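Long-range contact in Syntaxin1 (Monosiga brevicollis, PDB 2XHE), which probably acts as a SNAP receptor (SNARE) of the syntaxin family, a membrane protein likely to work in vesicle transport by binding other SNAREs: residues E40-D45 against S130-I135. Sequence-based numbering, arbitrary orientation.
Sequences EPFMAD and STDLRI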
loop_
_atom_site.group_PDB
_atom_site.type_symbol
_atom_site.label_atom_id
_atom_site.label_comp_id
_atom_site.label_asym_id
_atom_site.label_seq_id
_atom_site.Cartn_x
_atom_site.Cartn_y
_atom_site.Cartn_z
ATOM N N GLU B 40 11.171 -28.804 -23.775
ATOM C CA GLU B 40 12.173 -29.167 -22.769
ATOM C C GLU B 40 11.683 -28.886 -21.345
ATOM O O GLU B 40 10.840 -28.015 -21.134
ATOM C CB GLU B 40 13.495 -28.433 -23.032
ATOM C CG GLU B 40 14.163 -28.785 -24.358
ATOM C CD GLU B 40 14.626 -30.234 -24.426
ATOM O OE1 GLU B 40 14.744 -30.876 -23.361
ATOM O OE2 GLU B 40 14.878 -30.729 -25.545
ATOM N N PRO B 41 12.218 -29.625 -20.360
ATOM C CA PRO B 41 11.787 -29.521 -18.959
ATOM C C PRO B 41 11.839 -28.094 -18.412
ATOM O O PRO B 41 10.792 -27.491 -18.150
ATOM C CB PRO B 41 12.805 -30.393 -18.220
ATOM C CG PRO B 41 13.271 -31.371 -19.238
ATOM C CD PRO B 41 13.284 -30.625 -20.536
ATOM N N PHE B 42 13.053 -27.580 -18.233
ATOM C CA PHE B 42 13.283 -26.252 -17.660
ATOM C C PHE B 42 13.282 -26.259 -16.133
ATOM O O PHE B 42 12.233 -26.158 -15.496
ATOM C CB PHE B 42 12.284 -25.219 -18.188
ATOM C CG PHE B 42 12.451 -23.857 -17.581
ATOM C CD1 PHE B 42 13.583 -23.101 -17.846
ATOM C CD2 PHE B 42 11.484 -23.334 -16.742
ATOM C CE1 PHE B 42 13.747 -21.853 -17.287
ATOM C CE2 PHE B 42 11.642 -22.081 -16.180
ATOM C CZ PHE B 42 12.777 -21.341 -16.453
ATOM N N MET B 43 14.476 -26.393 -15.562
ATOM C CA MET B 43 14.669 -26.339 -14.119
ATOM C C MET B 43 13.804 -27.353 -13.370
ATOM O O MET B 43 13.204 -27.045 -12.340
ATOM C CB MET B 43 14.412 -24.921 -13.626
ATOM C CG MET B 43 15.162 -23.880 -14.437
ATOM S SD MET B 43 15.799 -22.545 -13.418
ATOM C CE MET B 43 14.272 -21.802 -12.892
ATOM N N ALA B 44 13.769 -28.573 -13.892
ATOM C CA ALA B 44 12.936 -29.633 -13.329
ATOM C C ALA B 44 13.230 -29.923 -11.858
ATOM O O ALA B 44 12.315 -30.001 -11.038
ATOM C CB ALA B 44 13.056 -30.900 -14.156
ATOM N N ASP B 45 14.501 -30.086 -11.515
ATOM C CA ASP B 45 14.834 -30.371 -10.126
ATOM C C ASP B 45 14.435 -29.224 -9.211
ATOM O O ASP B 45 13.949 -29.456 -8.106
ATOM C CB ASP B 45 16.315 -30.694 -9.948
ATOM C CG ASP B 45 16.593 -31.417 -8.634
ATOM O OD1 ASP B 45 15.629 -31.705 -7.885
ATOM O OD2 ASP B 45 17.776 -31.707 -8.352
ATOM N N SER B 130 18.006 -12.655 -15.533
ATOM C CA SER B 130 17.672 -13.763 -16.406
ATOM C C SER B 130 16.508 -14.514 -15.802
ATOM O O SER B 130 16.564 -14.925 -14.644
ATOM C CB SER B 130 18.869 -14.700 -16.554
ATOM O OG SER B 130 18.858 -15.707 -15.555
ATOM N N THR B 131 15.456 -14.693 -16.591
ATOM C CA THR B 131 14.208 -15.242 -16.082
ATOM C C THR B 131 14.455 -16.437 -15.145
ATOM O O THR B 131 13.774 -16.590 -14.133
ATOM C CB THR B 131 13.231 -15.579 -17.242
ATOM O OG1 THR B 131 13.224 -14.500 -18.191
ATOM C CG2 THR B 131 11.814 -15.787 -16.722
ATOM N N ASP B 132 15.452 -17.259 -15.465
ATOM C CA ASP B 132 15.846 -18.376 -14.604
ATOM C C ASP B 132 16.166 -17.880 -13.196
ATOM O O ASP B 132 15.534 -18.289 -12.221
ATOM C CB ASP B 132 17.077 -19.097 -15.170
ATOM C CG ASP B 132 16.933 -19.449 -16.642
ATOM O OD1 ASP B 132 17.165 -18.561 -17.498
ATOM O OD2 ASP B 132 16.601 -20.618 -16.945
ATOM N N LEU B 133 17.152 -16.991 -13.106
ATOM C CA LEU B 133 17.633 -16.490 -11.821
ATOM C C LEU B 133 16.602 -15.601 -11.110
ATOM O O LEU B 133 16.503 -15.620 -9.880
ATOM C CB LEU B 133 18.979 -15.767 -11.994
ATOM C CG LEU B 133 19.608 -15.142 -10.746
ATOM C CD1 LEU B 133 19.757 -16.159 -9.640
ATOM C CD2 LEU B 133 20.949 -14.535 -11.082
ATOM N N ARG B 134 15.833 -14.837 -11.881
ATOM C CA ARG B 134 14.755 -14.031 -11.314
ATOM C C ARG B 134 13.734 -14.901 -10.581
ATOM O O ARG B 134 13.388 -14.621 -9.426
ATOM C CB ARG B 134 14.067 -13.207 -12.402
ATOM C CG ARG B 134 14.883 -12.019 -12.907
ATOM C CD ARG B 134 14.175 -11.330 -14.067
ATOM N NE ARG B 134 12.793 -11.011 -13.724
ATOM C CZ ARG B 134 11.789 -11.010 -14.594
ATOM N NH1 ARG B 134 12.011 -11.316 -15.866
ATOM N NH2 ARG B 134 10.562 -10.715 -14.187
ATOM N N ILE B 135 13.261 -15.952 -11.260
ATOM C CA ILE B 135 12.325 -16.918 -10.690
ATOM C C ILE B 135 12.901 -17.588 -9.451
ATOM O O ILE B 135 12.245 -17.673 -8.417
ATOM C CB ILE B 135 11.943 -17.999 -11.720
ATOM C CG1 ILE B 135 10.961 -17.429 -12.742
ATOM C CG2 ILE B 135 11.331 -19.220 -11.041
ATOM C CD1 ILE B 135 10.897 -18.206 -14.031
#
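The loop that leads into helix 44-72 passes the first turn of helix 131-171 with the two backbones well apart, Met-43 CA lying 8.1 Å from Asp-132 CA, so side chains have to bridge the gap. Two do so from the loop side, Phe-42 and Met-43, the latter at the N-cap position of its helix. Phe-42 holds CG anti to the backbone N (chi1 178°), and this carries the ring across to the other segment. There it presents its edge: Ile-135 CD1 is 4.4 Å from Phe-42 CZ, and Asp-132 OD2, also near the ring plane, is 3.1 Å from Phe-42 CE1, its carboxylate turned 58° from the ring. The same OD2 forms a salt bridge outside the two segments, with a basic side chain of another protein's chain. Met-43 CG sits 3.7 Å above the plane of the Phe-42 ring, offset toward the rim. Bends at chi2 and chi3 bring SD beside Asp-132 CB and set Met-43 CE 3.8 Å from Asp-132 O and 4.3 Å from Ile-135 CG2. Ile-135 thus receives both loop residues on different branches. An alanine in place of Phe-42 would probably loosen the packing on Ile-135 and leave Met-43 CG without the ring face beneath it. Ser-130 caps helix 131-171: its OG accepts from Leu-133 N at 3.2 Å in a nearly straight bond (168°). The other protein's chain also packs here, a basic side chain on Phe-42 and an apolar one on Ile-135. Phe-46 and Phe-47 of helix 44-72 touch Ile-135 too, so the contact joins two helix N-termini at one end of the bundle of helices 44-72, 80-116 and 131-171, consistent with the Habc domain of syntaxins.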